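Local coordinates for protein myosin regulatory light chain (Physarum polycephalum, PDB 2BL0) that binds calcium through an EF-hand and serves as a light chain of the myosin II regulatory domain, at residues Ser3-Gln6 / Ile7-Cys10; Ser112-Glu115 / Glu116-Glu120; Glu132-Val135 / Asp136-Val139. All blocks are in the same frame, centred on the assembly; numbering follows the deposited sequence.

Contact 1: Ser3-Gln6 / Ile7-Cys10; sequences SADQ and IQEC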
ATOM      1  N   SER B   3       2.089 -13.497   3.890  1.00 15.23           N
ATOM      2  CA  SER B   3       0.723 -14.031   3.870  1.00 13.63           C
ATOM      3  C   SER B   3       0.170 -14.098   2.451  1.00 12.97           C
ATOM      4  O   SER B   3       0.747 -13.536   1.520  1.00 12.00           O
ATOM      5  CB  SER B   3      -0.215 -13.134   4.681  1.00 14.13           C
ATOM      6  OG  SER B   3      -0.502 -11.941   3.965  1.00 11.72           O
ATOM      7  N   ALA B   4      -0.974 -14.754   2.305  1.00 11.96           N
ATOM      8  CA  ALA B   4      -1.672 -14.820   1.025  1.00 11.69           C
ATOM      9  C   ALA B   4      -2.049 -13.435   0.519  1.00 11.29           C
ATOM     10  O   ALA B   4      -1.966 -13.173  -0.671  1.00  9.90           O
ATOM     11  CB  ALA B   4      -2.927 -15.680   1.138  1.00 12.37           C
ATOM     12  N   ASP B   5      -2.480 -12.562   1.432  1.00 10.74           N
ATOM     13  CA  ASP B   5      -2.888 -11.213   1.064  1.00 10.96           C
ATOM     14  C   ASP B   5      -1.681 -10.431   0.586  1.00  9.75           C
ATOM     15  O   ASP B   5      -1.789  -9.670  -0.360  1.00 10.01           O
ATOM     16  CB  ASP B   5      -3.567 -10.478   2.231  1.00 11.53           C
ATOM     17  CG  ASP B   5      -4.981 -10.971   2.503  1.00 13.72           C
ATOM     18  OD1 ASP B   5      -5.631 -11.548   1.601  1.00 16.64           O
ATOM     19  OD2 ASP B   5      -5.530 -10.814   3.618  1.00 18.11           O
ATOM     20  N   GLN B   6      -0.539 -10.631   1.230  1.00  9.15           N
ATOM     21  CA  GLN B   6       0.684  -9.936   0.850  1.00  8.59           C
ATOM     22  C   GLN B   6       1.184 -10.437  -0.496  1.00  7.80           C
ATOM     23  O   GLN B   6       1.695  -9.663  -1.290  1.00  6.95           O
ATOM     24  CB  GLN B   6       1.777 -10.100   1.904  1.00  8.22           C
ATOM     25  CG  GLN B   6       1.579  -9.249   3.157  1.00  9.75           C
ATOM     26  CD  GLN B   6       2.578  -9.582   4.241  1.00 11.50           C
ATOM     27  OE1 GLN B   6       2.753 -10.745   4.578  1.00  9.85           O
ATOM     28  NE2 GLN B   6       3.219  -8.562   4.806  1.00 14.53           N
ATOM     29  N   ILE B   7       1.056 -11.741  -0.745  1.00  7.24           N
ATOM     30  CA  ILE B   7       1.453 -12.298  -2.038  1.00  7.04           C
ATOM     31  C   ILE B   7       0.563 -11.740  -3.158  1.00  6.79           C
ATOM     32  O   ILE B   7       1.064 -11.324  -4.204  1.00  5.58           O
ATOM     33  CB  ILE B   7       1.447 -13.861  -2.020  1.00  7.02           C
ATOM     34  CG1 ILE B   7       2.526 -14.390  -1.074  1.00  7.15           C
ATOM     35  CG2 ILE B   7       1.721 -14.397  -3.387  1.00  6.91           C
ATOM     36  CD1 ILE B   7       2.352 -15.857  -0.672  1.00  7.75           C
ATOM     37  N   GLN B   8      -0.747 -11.700  -2.933  1.00  7.08           N
ATOM     38  CA  GLN B   8      -1.652 -11.115  -3.931  1.00  8.04           C
ATOM     39  C   GLN B   8      -1.338  -9.641  -4.206  1.00  7.03           C
ATOM     40  O   GLN B   8      -1.322  -9.197  -5.346  1.00  6.48           O
ATOM     41  CB  GLN B   8      -3.108 -11.248  -3.484  1.00  8.52           C
ATOM     42  CG  GLN B   8      -4.103 -10.597  -4.443  1.00 12.04           C
ATOM     43  CD  GLN B   8      -5.537 -10.813  -4.010  1.00 16.26           C
ATOM     44  OE1 GLN B   8      -6.374 -11.231  -4.806  1.00 19.91           O
ATOM     45  NE2 GLN B   8      -5.819 -10.529  -2.756  1.00 17.92           N
ATOM     46  N   GLU B   9      -1.097  -8.882  -3.145  1.00  7.10           N
ATOM     47  CA  GLU B   9      -0.805  -7.464  -3.250  1.00  6.44           C
ATOM     48  C   GLU B   9       0.431  -7.236  -4.094  1.00  6.07           C
ATOM     49  O   GLU B   9       0.474  -6.348  -4.944  1.00  5.79           O
ATOM     50  CB  GLU B   9      -0.568  -6.887  -1.846  1.00  6.87           C
ATOM     51  CG  GLU B   9      -0.254  -5.400  -1.794  1.00  8.53           C
ATOM     52  CD  GLU B   9      -0.016  -4.887  -0.387  1.00 11.83           C
ATOM     53  OE1 GLU B   9       0.679  -5.557   0.405  1.00 10.34           O
ATOM     54  OE2 GLU B   9      -0.543  -3.812  -0.071  1.00 12.45           O
ATOM     55  N   CYS B  10       1.462  -8.019  -3.806  1.00  5.21           N
ATOM     56  CA  CYS B  10       2.696  -7.936  -4.549  1.00  4.82           C
ATOM     57  C   CYS B  10       2.465  -8.239  -6.013  1.00  4.37           C
ATOM     58  O   CYS B  10       2.892  -7.464  -6.862  1.00  4.47           O
ATOM     59  CB  CYS B  10       3.741  -8.876  -3.949  1.00  4.40           C
ATOM     60  SG  CYS B  10       5.260  -9.068  -4.941  1.00  5.70           S
TER
HETATM   61  O   HOH W   1      -4.327  -8.516  -1.250  1.00 55.38           O
HETATM   62  O   HOH W   2       2.758  -7.199  -0.507  1.00 28.89           O
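S3-Q6 and I7-C10 form a local contact along one helix, the capped first turns of helix 4-14, where the carbonyls of S3, A4, D5 and Q6 receive the amides of I7, Q8, E9 and C10. The i to i+4 spacing is regular: S3 O lies 2.9 Å from I7 N, and the N-H...O angles of the four bonds run from 156° to 166°. Before the helix, S3 is the N-cap. Its hydroxyl OG accepts from Q6 N at 3.0 Å, and the side chain of Q6 returns the bond, OE1 taking S3 N at 2.9 Å in the plane of its amide, on a lone pair. These reciprocal bonds make a capping box, which opens the entering helix of the first EF-hand; calcium is bound further along the chain, by D15, D17, D19 and K21. The first torsion of Q6 puts CG beside its own backbone N (chi1 -76°), and the side chain thereby runs back toward S3. I7 and C10 are the buried members. I7 CG1 lies 3.3 Å from S3 O, and the side chain packs on F60, K61 and Y64 of helix 57-64. C10 follows on the same flank, also touching F60. Two waters bind carbonyls that already accept a helical amide. One donates to D5 O and accepts from Q8 NE2, while the other donates both to Q6 O and to E9 OE1, 2.8 Å from the latter. The chain of E9 is extended, and beyond the two segments its OE1 also forms a salt bridge with a basic side chain of another protein's chain.

Contact 2: Ser112-Glu115 / Glu116-Glu120; sequences SEVE and ELMKE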
ATOM      1  N   SER B 112      23.891  -0.411 -11.766  1.00 13.60           N
ATOM      2  CA  SER B 112      22.841   0.326 -11.071  1.00 13.41           C
ATOM      3  C   SER B 112      22.556  -0.320  -9.732  1.00 13.18           C
ATOM      4  O   SER B 112      22.362   0.373  -8.736  1.00 13.40           O
ATOM      5  CB  SER B 112      21.549   0.370 -11.899  0.56 13.71           C
ATOM      6  OG  SER B 112      21.605   1.385 -12.880  0.56 14.01           O
ATOM      7  N   GLU B 113      22.514  -1.655  -9.718  1.00 12.69           N
ATOM      8  CA  GLU B 113      22.298  -2.427  -8.491  1.00 12.65           C
ATOM      9  C   GLU B 113      23.418  -2.161  -7.495  1.00 12.30           C
ATOM     10  O   GLU B 113      23.172  -1.889  -6.323  1.00 11.85           O
ATOM     11  CB  GLU B 113      22.186  -3.936  -8.797  1.00 12.91           C
ATOM     12  CG  GLU B 113      20.791  -4.338  -9.316  1.00 13.30           C
ATOM     13  CD  GLU B 113      20.732  -5.680 -10.057  1.00 16.84           C
ATOM     14  OE1 GLU B 113      21.779  -6.319 -10.329  1.00 13.73           O
ATOM     15  OE2 GLU B 113      19.590  -6.113 -10.380  1.00 18.96           O
ATOM     16  N   VAL B 114      24.654  -2.236  -7.975  1.00 12.47           N
ATOM     17  CA  VAL B 114      25.819  -2.008  -7.124  1.00 12.17           C
ATOM     18  C   VAL B 114      25.839  -0.580  -6.547  1.00 12.02           C
ATOM     19  O   VAL B 114      26.151  -0.404  -5.382  1.00 11.86           O
ATOM     20  CB  VAL B 114      27.128  -2.358  -7.866  1.00 12.28           C
ATOM     21  CG1 VAL B 114      28.339  -1.958  -7.052  1.00 12.82           C
ATOM     22  CG2 VAL B 114      27.163  -3.855  -8.177  1.00 13.00           C
ATOM     23  N   GLU B 115      25.471   0.438  -7.327  1.00 11.86           N
ATOM     24  CA  GLU B 115      25.446   1.808  -6.786  1.00 12.38           C
ATOM     25  C   GLU B 115      24.374   1.981  -5.704  1.00 12.60           C
ATOM     26  O   GLU B 115      24.572   2.714  -4.743  1.00 12.24           O
ATOM     27  CB  GLU B 115      25.240   2.863  -7.877  1.00 12.60           C
ATOM     28  CG  GLU B 115      26.376   3.006  -8.878  1.00 13.68           C
ATOM     29  CD  GLU B 115      27.736   3.241  -8.242  1.00 15.67           C
ATOM     30  OE1 GLU B 115      27.823   3.864  -7.150  1.00 19.96           O
ATOM     31  OE2 GLU B 115      28.728   2.755  -8.816  1.00 14.53           O
ATOM     32  N   GLU B 116      23.245   1.301  -5.845  1.00 13.17           N
ATOM     33  CA  GLU B 116      22.187   1.424  -4.844  1.00 14.32           C
ATOM     34  C   GLU B 116      22.614   0.764  -3.535  1.00 13.61           C
ATOM     35  O   GLU B 116      22.352   1.285  -2.445  1.00 13.92           O
ATOM     36  CB  GLU B 116      20.877   0.822  -5.357  1.00 15.26           C
ATOM     37  CG  GLU B 116      19.641   1.485  -4.765  1.00 17.90           C
ATOM     38  CD  GLU B 116      18.361   1.099  -5.489  1.00 20.77           C
ATOM     39  OE1 GLU B 116      18.439   0.661  -6.656  1.00 22.25           O
ATOM     40  OE2 GLU B 116      17.277   1.231  -4.881  1.00 21.56           O
ATOM     41  N   LEU B 117      23.284  -0.375  -3.657  1.00 14.06           N
ATOM     42  CA  LEU B 117      23.844  -1.098  -2.510  1.00 14.03           C
ATOM     43  C   LEU B 117      24.899  -0.285  -1.777  1.00 14.53           C
ATOM     44  O   LEU B 117      24.906  -0.227  -0.536  1.00 15.29           O
ATOM     45  CB  LEU B 117      24.464  -2.412  -2.972  1.00 14.31           C
ATOM     46  CG  LEU B 117      23.438  -3.471  -3.386  1.00 13.17           C
ATOM     47  CD1 LEU B 117      24.036  -4.408  -4.402  1.00 14.66           C
ATOM     48  CD2 LEU B 117      22.962  -4.258  -2.172  1.00 12.81           C
ATOM     49  N   MET B 118      25.775   0.366  -2.537  1.00 14.30           N
ATOM     50  CA  MET B 118      26.933   1.048  -1.948  1.00 14.74           C
ATOM     51  C   MET B 118      26.571   2.412  -1.389  1.00 15.18           C
ATOM     52  O   MET B 118      27.314   2.969  -0.568  1.00 13.58           O
ATOM     53  CB  MET B 118      28.077   1.186  -2.956  1.00 14.66           C
ATOM     54  CG  MET B 118      28.719  -0.115  -3.351  1.00 16.04           C
ATOM     55  SD  MET B 118      29.309  -1.103  -1.944  1.00 17.99           S
ATOM     56  CE  MET B 118      28.362  -2.527  -2.136  1.00 19.36           C
ATOM     57  N   LYS B 119      25.423   2.947  -1.794  1.00 15.86           N
ATOM     58  CA  LYS B 119      24.973   4.236  -1.270  1.00 17.25           C
ATOM     59  C   LYS B 119      24.752   4.190   0.252  1.00 17.88           C
ATOM     60  O   LYS B 119      24.849   5.215   0.922  1.00 19.25           O
ATOM     61  CB  LYS B 119      23.690   4.665  -1.991  1.00 17.55           C
ATOM     62  CG  LYS B 119      23.323   6.142  -1.859  1.00 18.98           C
ATOM     63  CD  LYS B 119      22.483   6.659  -3.054  1.00 20.73           C
ATOM     64  CE  LYS B 119      21.329   5.729  -3.431  1.00 22.44           C
ATOM     65  NZ  LYS B 119      20.634   6.094  -4.715  1.00 24.35           N
ATOM     66  N   GLU B 120      24.474   3.004   0.796  1.00 18.47           N
ATOM     67  CA  GLU B 120      24.072   2.850   2.199  1.00 18.88           C
ATOM     68  C   GLU B 120      25.239   2.302   3.040  1.00 18.66           C
ATOM     69  O   GLU B 120      25.065   1.956   4.222  1.00 18.64           O
ATOM     70  CB  GLU B 120      22.834   1.928   2.310  0.62 19.16           C
ATOM     71  CG  GLU B 120      21.482   2.622   2.104  0.62 19.64           C
ATOM     72  CD  GLU B 120      20.311   1.936   2.821  0.62 20.45           C
ATOM     73  OE1 GLU B 120      19.146   2.230   2.475  0.62 19.82           O
ATOM     74  OE2 GLU B 120      20.540   1.094   3.722  0.62 20.80           O
TER
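Backbone hydrogen bonds carry most of this one-helix contact between S112-E115 and E116-E120. S112 O, E113 O and V114 O accept from E116 N, L117 N and M118 N, the L117 bond being the straightest at 163°. The next bond, K119 N to E115 O, is weak: its length is an ordinary 3.1 Å, but the N-H...O angle has fallen to 133° near the end of helix 111-118.

Apolar contacts follow the buried side. V114 and M118 lie side by side and point the same way, with V114 CG1 4.2 Å from M118 CG. M118 CG also passes 3.3 Å from V114 O, because chi1 of -68° sets it beside its own backbone N, and further bends at chi2 and chi3 turn the thioether end. L117 leans over the preceding turn in a similar manner, its CG and CD1 both beside E113 O, CD1 at 3.3 Å.

The carboxylates of E113, E115 and E116 find their partners beyond the two segments. E113 OE1 accepts from T110 N, E115 OE2 forms a salt bridge with R99, and E116 uses both carboxylate oxygens on another protein's chain, OE2 in a salt bridge to a basic side chain and OE1 in a hydrogen bond to a polar one.

Within the EF-hand pair, V114 packs on L103 and M118 on L98 and R99 of helix 95-104; on helix 131-140, L117 meets L138 and M118 meets F134.

Contact 3: Glu132-Val135 / Asp136-Val139; sequences ESFV and DMLV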
ATOM      1  N   GLU B 132      30.516  -7.560   8.012  1.00  5.90           N
ATOM      2  CA  GLU B 132      29.377  -8.008   8.820  1.00  6.47           C
ATOM      3  C   GLU B 132      28.239  -6.975   8.840  1.00  6.47           C
ATOM      4  O   GLU B 132      27.052  -7.351   8.811  1.00  6.81           O
ATOM      5  CB  GLU B 132      29.811  -8.357  10.235  1.00  6.90           C
ATOM      6  CG  GLU B 132      28.732  -9.112  11.013  1.00  6.05           C
ATOM      7  CD  GLU B 132      27.649  -8.230  11.635  1.00  7.63           C
ATOM      8  OE1 GLU B 132      27.942  -7.063  11.972  1.00  7.30           O
ATOM      9  OE2 GLU B 132      26.494  -8.728  11.803  1.00  8.67           O
ATOM     10  N   SER B 133      28.573  -5.691   8.869  1.00  6.42           N
ATOM     11  CA  SER B 133      27.549  -4.641   8.795  1.00  7.42           C
ATOM     12  C   SER B 133      26.850  -4.697   7.433  1.00  6.59           C
ATOM     13  O   SER B 133      25.656  -4.456   7.343  1.00  7.44           O
ATOM     14  CB  SER B 133      28.126  -3.238   9.017  1.00  7.81           C
ATOM     15  OG  SER B 133      28.663  -3.097  10.334  1.00 13.24           O
ATOM     16  N   PHE B 134      27.598  -5.042   6.387  1.00  5.68           N
ATOM     17  CA  PHE B 134      27.042  -5.161   5.043  1.00  6.20           C
ATOM     18  C   PHE B 134      26.089  -6.350   4.990  1.00  5.72           C
ATOM     19  O   PHE B 134      24.975  -6.218   4.504  1.00  5.87           O
ATOM     20  CB  PHE B 134      28.175  -5.268   4.003  1.00  6.75           C
ATOM     21  CG  PHE B 134      27.685  -5.359   2.565  1.00  7.38           C
ATOM     22  CD1 PHE B 134      27.084  -4.274   1.948  1.00 10.46           C
ATOM     23  CD2 PHE B 134      27.799  -6.551   1.855  1.00  9.33           C
ATOM     24  CE1 PHE B 134      26.622  -4.365   0.619  1.00 11.75           C
ATOM     25  CE2 PHE B 134      27.362  -6.649   0.539  1.00  8.88           C
ATOM     26  CZ  PHE B 134      26.762  -5.571  -0.076  1.00 10.29           C
ATOM     27  N   VAL B 135      26.514  -7.490   5.532  1.00  5.60           N
ATOM     28  CA  VAL B 135      25.670  -8.676   5.633  1.00  5.35           C
ATOM     29  C   VAL B 135      24.431  -8.333   6.450  1.00  5.44           C
ATOM     30  O   VAL B 135      23.308  -8.642   6.074  1.00  5.42           O
ATOM     31  CB  VAL B 135      26.439  -9.867   6.263  1.00  4.98           C
ATOM     32  CG1 VAL B 135      25.506 -11.040   6.509  1.00  6.59           C
ATOM     33  CG2 VAL B 135      27.617 -10.264   5.352  1.00  6.60           C
ATOM     34  N   ASP B 136      24.615  -7.635   7.553  1.00  6.74           N
ATOM     35  CA  ASP B 136      23.475  -7.272   8.384  1.00  7.12           C
ATOM     36  C   ASP B 136      22.459  -6.421   7.615  1.00  7.05           C
ATOM     37  O   ASP B 136      21.237  -6.629   7.738  1.00  6.52           O
ATOM     38  CB  ASP B 136      23.945  -6.558   9.655  1.00  8.24           C
ATOM     39  CG  ASP B 136      22.795  -6.115  10.520  1.00 10.87           C
ATOM     40  OD1 ASP B 136      22.134  -5.124  10.159  1.00 16.87           O
ATOM     41  OD2 ASP B 136      22.461  -6.701  11.563  1.00 16.26           O
ATOM     42  N   MET B 137      22.958  -5.474   6.829  1.00  6.70           N
ATOM     43  CA  MET B 137      22.102  -4.653   5.985  1.00  7.41           C
ATOM     44  C   MET B 137      21.337  -5.544   4.990  1.00  6.60           C
ATOM     45  O   MET B 137      20.136  -5.386   4.808  1.00  6.41           O
ATOM     46  CB  MET B 137      22.938  -3.587   5.251  1.00  8.36           C
ATOM     47  CG  MET B 137      22.143  -2.691   4.319  1.00 10.90           C
ATOM     48  SD  MET B 137      23.156  -1.619   3.282  1.00 14.91           S
ATOM     49  CE  MET B 137      23.517  -2.661   1.919  1.00 14.63           C
ATOM     50  N   LEU B 138      22.015  -6.496   4.357  1.00  5.44           N
ATOM     51  CA  LEU B 138      21.349  -7.385   3.410  1.00  5.87           C
ATOM     52  C   LEU B 138      20.278  -8.280   4.018  1.00  5.82           C
ATOM     53  O   LEU B 138      19.290  -8.589   3.357  1.00  6.73           O
ATOM     54  CB  LEU B 138      22.357  -8.249   2.664  1.00  5.14           C
ATOM     55  CG  LEU B 138      23.385  -7.511   1.809  1.00  7.64           C
ATOM     56  CD1 LEU B 138      24.166  -8.520   0.981  1.00  8.88           C
ATOM     57  CD2 LEU B 138      22.735  -6.486   0.894  1.00  8.10           C
ATOM     58  N   VAL B 139      20.479  -8.690   5.256  1.00  6.48           N
ATOM     59  CA  VAL B 139      19.589  -9.632   5.917  1.00  7.20           C
ATOM     60  C   VAL B 139      18.408  -8.915   6.593  1.00  7.83           C
ATOM     61  O   VAL B 139      17.271  -9.398   6.531  1.00  6.98           O
ATOM     62  CB  VAL B 139      20.365 -10.498   6.933  1.00  7.72           C
ATOM     63  CG1 VAL B 139      19.413 -11.390   7.750  1.00  7.78           C
ATOM     64  CG2 VAL B 139      21.425 -11.329   6.224  1.00  7.10           C
TER
HETATM   65  O   HOH W   3      24.535  -7.604  13.094  1.00 32.37           O
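The exiting helix of the last EF-hand, 131-140, holds this contact between E132-V135 and D136-V139, and its apolar flank is organised round F134. The ring is met by two side chains from the following turn. L138 comes over one face, its CG 4.2 Å above the ring plane and offset toward the rim, while CD1 touches CE2 of F134 at 3.7 Å. M137 approaches obliquely: its CE reaches CE1 of F134 at 3.8 Å after a bend at the last torsion (chi3 86°). Because F134 also packs on F82, V121 and M118, an alanine here would probably leave L138 and the M137 methyl without their shared ring and open a gap between this helix and helices 75-85 and 111-118. V135 and V139 lie side by side, and V139 CG2 sits 3.3 Å from V135 O, the acceptor of its own amide. All four i to i+4 backbone bonds are present, from D136 N to E132 O at 2.8 Å through V139 N to V135 O. The polar flank brings two acids together, E132 OE2 and D136 OD2 lying 4.5 Å apart with their carboxylate planes at 64°. One water spans them and probably eases the repulsion between the like charges, donating to E132 OE2 at 2.6 Å and to D136 OD2 at 2.7 Å.

In the fold
All three contacts are single-helix turns with polar residues on their more exposed faces; the buried residues are I7 and C10 in contact 1, V114, L117 and M118 in contact 2, and F134, V135 and L138 in contact 3. Contact 1 stands apart in the first EF-hand, its centre about 27 Å from that of contact 2. Contacts 2 and 3 share an EF-hand and touch, M118 CE lying 3.7 Å from F134 CE1. Contact 1 starts a helix with a capping box; contact 2 ends on one weak backbone bond, its acids reaching T110, R99 and, from E116, another protein's chain; contact 3 centres on a buried aromatic ring. Contacts 1 and 3 both have bridging waters.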